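Local coordinates for protein lysine/ornithine decarboxylase (PDB 2PLJ) that decarboxylates lysine and ornithine with the help of pyridoxal phosphate, and was crystallised with the cofactor joined to the product putrescine, at residues D134-R138 with K158-Y162; I126-K132 with V147-N152. One frame throughout, in Å; residues are numbered along the deposited sequence. Where two conformers were deposited one is given.

From the N terminus the chain runs through strand 125-127 and the loop that follows it, into helix 134-143, on to strand 147-150, and then through helix 153-157 to the turn at 158-162. Interaction 2 closes the first loop, bringing 126-132 against 147-152, so that the two neighbouring strands lie side by side with helix 134-143 between them in sequence. Interaction 1 closes the second, from the start of that helix to the turn beyond the next one. The two loops cross, because their segments alternate along the chain. They also touch: Lys158 NZ lies 2.7 Å from Lys132 O, and Phe159 packs on Phe148, Lys132 and Val150, tying the turn after helix 153-157 to strand 147-150 and to the loop after strand 125-127.

Interaction 1: residues D134-R138 with K158-Y162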
ATOM      1  N   ASP A 134       4.452 -24.807  -6.697  1.00 15.06           N
ATOM      2  CA  ASP A 134       3.888 -26.135  -6.455  1.00 16.65           C
ATOM      3  C   ASP A 134       2.946 -26.096  -5.238  1.00 16.42           C
ATOM      4  O   ASP A 134       1.812 -26.611  -5.318  1.00 20.06           O
ATOM      5  CB  ASP A 134       4.976 -27.202  -6.308  1.00 16.32           C
ATOM      6  CG  ASP A 134       4.396 -28.591  -6.159  1.00 17.96           C
ATOM      7  OD1 ASP A 134       3.704 -29.051  -7.108  1.00 17.76           O
ATOM      8  OD2 ASP A 134       4.615 -29.208  -5.095  1.00 17.66           O
ATOM      9  N   ALA A 135       3.390 -25.491  -4.130  1.00 15.44           N
ATOM     10  CA  ALA A 135       2.560 -25.387  -2.911  1.00 14.71           C
ATOM     11  C   ALA A 135       1.187 -24.734  -3.146  1.00 14.13           C
ATOM     12  O   ALA A 135       0.190 -25.156  -2.570  1.00 14.33           O
ATOM     13  CB  ALA A 135       3.311 -24.678  -1.778  1.00 14.90           C
ATOM     14  N   ASP A 136       1.140 -23.737  -4.022  1.00 13.59           N
ATOM     15  CA  ASP A 136      -0.107 -23.012  -4.316  1.00 13.97           C
ATOM     16  C   ASP A 136      -1.086 -23.995  -4.949  1.00 14.33           C
ATOM     17  O   ASP A 136      -2.262 -24.005  -4.634  1.00 15.17           O
ATOM     18  CB  ASP A 136       0.145 -21.848  -5.261  1.00 13.66           C
ATOM     19  CG  ASP A 136       1.079 -20.780  -4.664  1.00 15.95           C
ATOM     20  OD1 ASP A 136       1.045 -20.550  -3.423  1.00 16.24           O
ATOM     21  OD2 ASP A 136       1.863 -20.175  -5.461  1.00 16.73           O
ATOM     22  N   ILE A 137      -0.572 -24.851  -5.822  1.00 12.94           N
ATOM     23  CA  ILE A 137      -1.449 -25.829  -6.466  1.00 13.86           C
ATOM     24  C   ILE A 137      -1.937 -26.842  -5.422  1.00 13.91           C
ATOM     25  O   ILE A 137      -3.134 -27.178  -5.370  1.00 14.22           O
ATOM     26  CB  ILE A 137      -0.701 -26.563  -7.607  1.00 12.71           C
ATOM     27  CG1 ILE A 137      -0.389 -25.578  -8.749  1.00 15.07           C
ATOM     28  CG2 ILE A 137      -1.547 -27.796  -8.102  1.00 12.38           C
ATOM     29  CD1 ILE A 137       0.729 -26.091  -9.726  1.00 15.31           C
ATOM     30  N   ARG A 138      -1.007 -27.334  -4.594  1.00 14.49           N
ATOM     31  CA  ARG A 138      -1.324 -28.352  -3.587  1.00 15.25           C
ATOM     32  C   ARG A 138      -2.344 -27.861  -2.555  1.00 15.23           C
ATOM     33  O   ARG A 138      -3.267 -28.597  -2.217  1.00 15.10           O
ATOM     34  CB  ARG A 138      -0.050 -28.852  -2.885  1.00 15.54           C
ATOM     35  CG  ARG A 138       0.918 -29.639  -3.766  1.00 15.26           C
ATOM     36  CD  ARG A 138       2.081 -30.275  -2.914  1.00 15.37           C
ATOM     37  NE  ARG A 138       1.715 -31.460  -2.153  0.50 10.46           N
ATOM     38  CZ  ARG A 138       1.748 -32.715  -2.620  0.50  9.66           C
ATOM     39  NH1 ARG A 138       2.098 -32.976  -3.878  0.50  8.05           N
ATOM     40  NH2 ARG A 138       1.410 -33.715  -1.824  0.50 10.99           N
ATOM     41  N   LYS A 158       3.971 -27.881 -14.654  1.00 13.83           N
ATOM     42  CA  LYS A 158       3.700 -27.973 -13.218  1.00 13.46           C
ATOM     43  C   LYS A 158       2.537 -28.915 -12.897  1.00 14.08           C
ATOM     44  O   LYS A 158       2.385 -29.335 -11.742  1.00 14.46           O
ATOM     45  CB  LYS A 158       3.405 -26.582 -12.629  1.00 12.67           C
ATOM     46  CG  LYS A 158       4.542 -25.622 -12.859  1.00 12.16           C
ATOM     47  CD  LYS A 158       4.306 -24.327 -12.078  1.00 12.56           C
ATOM     48  CE  LYS A 158       5.431 -23.332 -12.380  1.00 15.95           C
ATOM     49  NZ  LYS A 158       5.036 -21.959 -11.916  1.00 13.70           N
ATOM     50  N   PHE A 159       1.701 -29.190 -13.902  1.00 13.62           N
ATOM     51  CA  PHE A 159       0.494 -30.012 -13.715  1.00 14.16           C
ATOM     52  C   PHE A 159       0.645 -31.491 -14.078  1.00 14.13           C
ATOM     53  O   PHE A 159      -0.298 -32.287 -13.907  1.00 14.05           O
ATOM     54  CB  PHE A 159      -0.718 -29.387 -14.429  1.00 13.61           C
ATOM     55  CG  PHE A 159      -1.228 -28.173 -13.709  1.00 15.04           C
ATOM     56  CD1 PHE A 159      -2.013 -28.329 -12.573  1.00 13.02           C
ATOM     57  CD2 PHE A 159      -0.811 -26.889 -14.105  1.00 14.82           C
ATOM     58  CE1 PHE A 159      -2.449 -27.199 -11.847  1.00 16.39           C
ATOM     59  CE2 PHE A 159      -1.223 -25.760 -13.407  1.00 16.30           C
ATOM     60  CZ  PHE A 159      -2.050 -25.907 -12.275  1.00 15.76           C
ATOM     61  N   LYS A 160       1.819 -31.861 -14.575  1.00 15.10           N
ATOM     62  CA  LYS A 160       2.063 -33.285 -14.874  1.00 14.97           C
ATOM     63  C   LYS A 160       1.819 -34.146 -13.633  1.00 15.69           C
ATOM     64  O   LYS A 160       1.175 -35.215 -13.695  1.00 15.36           O
ATOM     65  CB  LYS A 160       3.490 -33.479 -15.386  1.00 15.46           C
ATOM     66  CG  LYS A 160       3.708 -32.968 -16.805  1.00 16.62           C
ATOM     67  CD  LYS A 160       5.156 -33.225 -17.194  1.00 20.28           C
ATOM     68  CE  LYS A 160       5.405 -33.023 -18.664  1.00 22.19           C
ATOM     69  NZ  LYS A 160       6.744 -33.597 -19.063  1.00 24.92           N
ATOM     70  N   ALA A 161       2.346 -33.678 -12.504  1.00 16.06           N
ATOM     71  CA  ALA A 161       2.262 -34.416 -11.251  1.00 17.31           C
ATOM     72  C   ALA A 161       0.813 -34.466 -10.727  1.00 17.23           C
ATOM     73  O   ALA A 161       0.504 -35.249  -9.833  1.00 18.87           O
ATOM     74  CB  ALA A 161       3.209 -33.783 -10.220  1.00 17.41           C
ATOM     75  N   TYR A 162      -0.064 -33.637 -11.307  1.00 16.61           N
ATOM     76  CA  TYR A 162      -1.462 -33.504 -10.863  1.00 16.70           C
ATOM     77  C   TYR A 162      -2.473 -33.852 -11.956  1.00 16.72           C
ATOM     78  O   TYR A 162      -3.651 -33.502 -11.840  1.00 16.06           O
ATOM     79  CB  TYR A 162      -1.711 -32.081 -10.315  1.00 15.85           C
ATOM     80  CG  TYR A 162      -0.720 -31.735  -9.241  1.00 16.71           C
ATOM     81  CD1 TYR A 162       0.345 -30.870  -9.505  1.00 15.70           C
ATOM     82  CD2 TYR A 162      -0.806 -32.323  -7.977  1.00 16.74           C
ATOM     83  CE1 TYR A 162       1.305 -30.571  -8.511  1.00 18.33           C
ATOM     84  CE2 TYR A 162       0.129 -32.026  -6.973  1.00 18.42           C
ATOM     85  CZ  TYR A 162       1.183 -31.165  -7.250  1.00 17.03           C
ATOM     86  OH  TYR A 162       2.103 -30.924  -6.264  1.00 19.10           O
TER
HETATM   87  O   HOH W   1       3.935 -28.396  -9.741  1.00 26.84           O
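Two aromatic faces receive Ile137, the apolar centre of the contact. Its CD1 lies over one face of the Phe159 ring, 4.1 Å from the centroid, while CG2 makes a second CH-pi contact over a face of Tyr162, also 4.1 Å from CG2 to the ring centroid. The side chain's branching serves both: CG2 stands anti to the backbone N and CG1 anti to the carbonyl carbon (chi1 -67°), which sends one arm to each ring. Lys158 CB approaches the same CD1 methyl.

Polar contacts gather at the phenol end of Tyr162. Its OH donates to Asp134 OD1 over 2.6 Å, on the syn side of the carboxylate and 20° out of its plane, and this bond sets the direction of the hydroxyl. In the conformer given for Arg138, a bend at chi3 lets NH1 donate to the same OH at 3.1 Å, so that there the OH would both give and take a bond. Water 1 donates to Asp134 OD1 and to Lys158 O, each at 2.7 Å, joining the helix to the backbone of the turn. The Lys158 amine turns elsewhere, to Lys132 O, to Glu155 and to Met307 O of the second subunit.

The arrangement packs the first turn of helix 134-143 against the connection between helix 153-157 and strand 167-171, in the outer helical layer of the beta/alpha barrel.

Interaction 2: residues I126-K132 with V147-N152; sequences IHTHPIK and VFVVDN
His127 lies with one ring face over Phe148 CE1, the rings oblique at 41° and their centroids 5.3 Å apart. Its imidazole, anti to the backbone N (chi1 -170°), is thereby carried to the side of the strand where Phe148 packs, and the Lys132 methylene CD meets the same phenyl at CD1. On the other face of these two strands, Ile126 CG2 touches Val147 CG1 at 3.8 Å, Val149 CG2 rests on Thr128, and Val149 CG1 lies beside the Pro130 ring.

Backbone pairing is brief. His127 N donates to Val147 O at 2.9 Å, and then the strands part around water 2, which takes a bond from Val149 N, donates to His129 O and gives a weak one to His127 O. Bends at chi3 and chi4 curl Lys132 back, so that NZ donates to Val149 O at 2.9 Å, nearly along the C=O axis, and to His129 O at 2.8 Å; Glu155 adds a salt bridge. This buried ammonium thus bridges both segments. Farther on, water 3 accepts from Asp151 N and donates to Pro130 O and Asp151 OD1.

Asn152 caps helix 153-157 through Glu155 N, while Thr128, whose OG1 is hydrogen-bonded to Asp105, has its side chain about 5 Å from the bound cofactor-putrescine adduct. Strand 125-127, helix 134-143 and strand 147-150 form a beta-alpha-beta crossover, the repeating element of a beta/alpha barrel.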
ATOM      1  N   ILE A 126     -13.023 -21.617  -8.616  1.00 14.11           N
ATOM      2  CA  ILE A 126     -11.964 -21.800  -9.604  1.00 14.40           C
ATOM      3  C   ILE A 126     -10.735 -21.024  -9.104  1.00 14.19           C
ATOM      4  O   ILE A 126     -10.872 -19.992  -8.413  1.00 14.90           O
ATOM      5  CB  ILE A 126     -12.351 -21.314 -11.036  1.00 13.76           C
ATOM      6  CG1 ILE A 126     -12.715 -19.822 -11.063  1.00 13.91           C
ATOM      7  CG2 ILE A 126     -13.507 -22.170 -11.613  1.00 13.79           C
ATOM      8  CD1 ILE A 126     -13.037 -19.288 -12.488  1.00 15.29           C
ATOM      9  N   HIS A 127      -9.542 -21.501  -9.449  1.00 14.77           N
ATOM     10  CA  HIS A 127      -8.304 -20.811  -9.039  1.00 14.15           C
ATOM     11  C   HIS A 127      -7.723 -20.199 -10.315  1.00 15.28           C
ATOM     12  O   HIS A 127      -7.554 -20.894 -11.310  1.00 15.75           O
ATOM     13  CB  HIS A 127      -7.349 -21.828  -8.388  1.00 16.08           C
ATOM     14  CG  HIS A 127      -6.175 -21.204  -7.714  1.00 15.97           C
ATOM     15  ND1 HIS A 127      -5.177 -20.538  -8.411  1.00 17.27           N
ATOM     16  CD2 HIS A 127      -5.809 -21.190  -6.411  1.00 14.83           C
ATOM     17  CE1 HIS A 127      -4.268 -20.114  -7.548  1.00 16.88           C
ATOM     18  NE2 HIS A 127      -4.604 -20.540  -6.341  1.00 15.33           N
ATOM     19  N   THR A 128      -7.538 -18.894 -10.335  1.00 14.65           N
ATOM     20  CA  THR A 128      -7.200 -18.262 -11.616  1.00 16.08           C
ATOM     21  C   THR A 128      -5.850 -17.581 -11.653  1.00 15.34           C
ATOM     22  O   THR A 128      -5.559 -16.849 -12.600  1.00 14.76           O
ATOM     23  CB  THR A 128      -8.287 -17.291 -12.028  1.00 17.87           C
ATOM     24  OG1 THR A 128      -8.427 -16.323 -10.998  1.00 17.84           O
ATOM     25  CG2 THR A 128      -9.626 -18.059 -12.333  1.00 20.57           C
ATOM     26  N   HIS A 129      -4.999 -17.853 -10.669  1.00 13.95           N
ATOM     27  CA  HIS A 129      -3.699 -17.192 -10.729  1.00 14.22           C
ATOM     28  C   HIS A 129      -2.886 -17.921 -11.792  1.00 14.19           C
ATOM     29  O   HIS A 129      -2.706 -19.137 -11.672  1.00 13.65           O
ATOM     30  CB  HIS A 129      -2.964 -17.228  -9.400  1.00 14.88           C
ATOM     31  CG  HIS A 129      -1.784 -16.315  -9.405  1.00 16.00           C
ATOM     32  ND1 HIS A 129      -1.558 -15.356  -8.438  1.00 20.30           N
ATOM     33  CD2 HIS A 129      -0.800 -16.162 -10.328  1.00 14.61           C
ATOM     34  CE1 HIS A 129      -0.456 -14.688  -8.744  1.00 15.24           C
ATOM     35  NE2 HIS A 129       0.018 -15.155  -9.884  1.00 19.85           N
ATOM     36  N   PRO A 130      -2.439 -17.212 -12.857  1.00 14.18           N
ATOM     37  CA  PRO A 130      -1.714 -17.956 -13.907  1.00 14.33           C
ATOM     38  C   PRO A 130      -0.342 -18.476 -13.521  1.00 14.65           C
ATOM     39  O   PRO A 130       0.169 -19.370 -14.208  1.00 13.94           O
ATOM     40  CB  PRO A 130      -1.580 -16.933 -15.069  1.00 14.65           C
ATOM     41  CG  PRO A 130      -2.627 -15.855 -14.768  1.00 14.88           C
ATOM     42  CD  PRO A 130      -2.624 -15.799 -13.223  1.00 14.85           C
ATOM     43  N   ILE A 131       0.252 -17.972 -12.435  1.00 13.94           N
ATOM     44  CA  ILE A 131       1.640 -18.366 -12.135  1.00 14.54           C
ATOM     45  C   ILE A 131       1.774 -18.821 -10.684  1.00 14.80           C
ATOM     46  O   ILE A 131       1.656 -18.009  -9.752  1.00 15.45           O
ATOM     47  CB  ILE A 131       2.631 -17.207 -12.399  1.00 14.54           C
ATOM     48  CG1 ILE A 131       2.475 -16.691 -13.837  1.00 14.79           C
ATOM     49  CG2 ILE A 131       4.074 -17.672 -12.055  1.00 14.71           C
ATOM     50  CD1 ILE A 131       3.009 -17.591 -14.956  1.00 14.10           C
ATOM     51  N   LYS A 132       2.008 -20.121 -10.521  1.00 14.22           N
ATOM     52  CA  LYS A 132       1.811 -20.723  -9.218  1.00 14.63           C
ATOM     53  C   LYS A 132       3.016 -21.539  -8.802  1.00 14.27           C
ATOM     54  O   LYS A 132       3.629 -22.250  -9.619  1.00 14.82           O
ATOM     55  CB  LYS A 132       0.575 -21.632  -9.230  1.00 13.68           C
ATOM     56  CG  LYS A 132      -0.772 -20.924  -9.522  1.00 13.34           C
ATOM     57  CD  LYS A 132      -1.908 -21.901  -9.917  1.00 14.42           C
ATOM     58  CE  LYS A 132      -1.665 -22.518 -11.321  1.00 14.28           C
ATOM     59  NZ  LYS A 132      -1.332 -21.490 -12.382  1.00 13.27           N
ATOM     60  N   VAL A 147      -9.799 -26.531 -10.645  1.00 16.09           N
ATOM     61  CA  VAL A 147      -9.737 -25.780 -11.892  1.00 15.15           C
ATOM     62  C   VAL A 147      -8.640 -24.715 -11.719  1.00 14.78           C
ATOM     63  O   VAL A 147      -8.669 -23.924 -10.743  1.00 14.34           O
ATOM     64  CB  VAL A 147     -11.080 -25.066 -12.233  1.00 15.94           C
ATOM     65  CG1 VAL A 147     -10.957 -24.245 -13.563  1.00 15.53           C
ATOM     66  CG2 VAL A 147     -12.236 -26.081 -12.362  1.00 15.79           C
ATOM     67  N   PHE A 148      -7.689 -24.692 -12.658  1.00 13.77           N
ATOM     68  CA  PHE A 148      -6.545 -23.765 -12.592  1.00 13.36           C
ATOM     69  C   PHE A 148      -6.352 -23.147 -13.966  1.00 13.65           C
ATOM     70  O   PHE A 148      -6.896 -23.656 -14.957  1.00 13.79           O
ATOM     71  CB  PHE A 148      -5.259 -24.482 -12.190  1.00 13.79           C
ATOM     72  CG  PHE A 148      -5.307 -25.051 -10.799  1.00 14.26           C
ATOM     73  CD1 PHE A 148      -4.937 -24.254  -9.697  1.00 14.42           C
ATOM     74  CD2 PHE A 148      -5.753 -26.361 -10.585  1.00 15.47           C
ATOM     75  CE1 PHE A 148      -5.012 -24.742  -8.396  1.00 14.18           C
ATOM     76  CE2 PHE A 148      -5.817 -26.880  -9.296  1.00 16.10           C
ATOM     77  CZ  PHE A 148      -5.461 -26.078  -8.189  1.00 15.02           C
ATOM     78  N   VAL A 149      -5.556 -22.080 -14.013  1.00 13.56           N
ATOM     79  CA  VAL A 149      -5.287 -21.386 -15.270  1.00 14.20           C
ATOM     80  C   VAL A 149      -3.823 -21.575 -15.641  1.00 14.27           C
ATOM     81  O   VAL A 149      -2.936 -21.534 -14.755  1.00 14.35           O
ATOM     82  CB  VAL A 149      -5.576 -19.849 -15.111  1.00 14.14           C
ATOM     83  CG1 VAL A 149      -4.893 -19.019 -16.249  1.00 15.33           C
ATOM     84  CG2 VAL A 149      -7.091 -19.562 -14.995  1.00 16.20           C
ATOM     85  N   VAL A 150      -3.559 -21.749 -16.934  1.00 13.85           N
ATOM     86  CA  VAL A 150      -2.198 -21.673 -17.460  1.00 14.44           C
ATOM     87  C   VAL A 150      -2.166 -20.745 -18.655  1.00 13.55           C
ATOM     88  O   VAL A 150      -3.160 -20.629 -19.372  1.00 14.43           O
ATOM     89  CB  VAL A 150      -1.619 -23.061 -17.821  1.00 15.22           C
ATOM     90  CG1 VAL A 150      -1.573 -23.948 -16.570  1.00 17.09           C
ATOM     91  CG2 VAL A 150      -2.414 -23.727 -18.961  1.00 14.69           C
ATOM     92  N   ASP A 151      -1.031 -20.090 -18.862  1.00 13.06           N
ATOM     93  CA  ASP A 151      -0.832 -19.305 -20.087  1.00 13.72           C
ATOM     94  C   ASP A 151       0.526 -19.557 -20.749  1.00 13.66           C
ATOM     95  O   ASP A 151       0.945 -18.817 -21.663  1.00 14.53           O
ATOM     96  CB  ASP A 151      -1.083 -17.817 -19.804  1.00 14.40           C
ATOM     97  CG  ASP A 151       0.067 -17.137 -19.034  1.00 14.37           C
ATOM     98  OD1 ASP A 151       1.112 -17.783 -18.742  1.00 15.80           O
ATOM     99  OD2 ASP A 151      -0.101 -15.931 -18.738  1.00 18.44           O
ATOM    100  N   ASN A 152       1.213 -20.604 -20.304  1.00 13.69           N
ATOM    101  CA  ASN A 152       2.490 -20.944 -20.890  1.00 14.44           C
ATOM    102  C   ASN A 152       2.894 -22.395 -20.587  1.00 14.36           C
ATOM    103  O   ASN A 152       2.324 -23.040 -19.689  1.00 14.62           O
ATOM    104  CB  ASN A 152       3.565 -19.905 -20.490  1.00 13.90           C
ATOM    105  CG  ASN A 152       4.037 -20.072 -19.057  1.00 16.16           C
ATOM    106  OD1 ASN A 152       4.743 -21.034 -18.753  1.00 15.42           O
ATOM    107  ND2 ASN A 152       3.684 -19.123 -18.181  1.00 14.34           N
TER
HETATM  108  O   HOH W   2      -4.596 -21.111 -11.504  1.00 14.34           O
HETATM  109  O   HOH W   3       0.756 -19.694 -16.824  1.00 17.15           O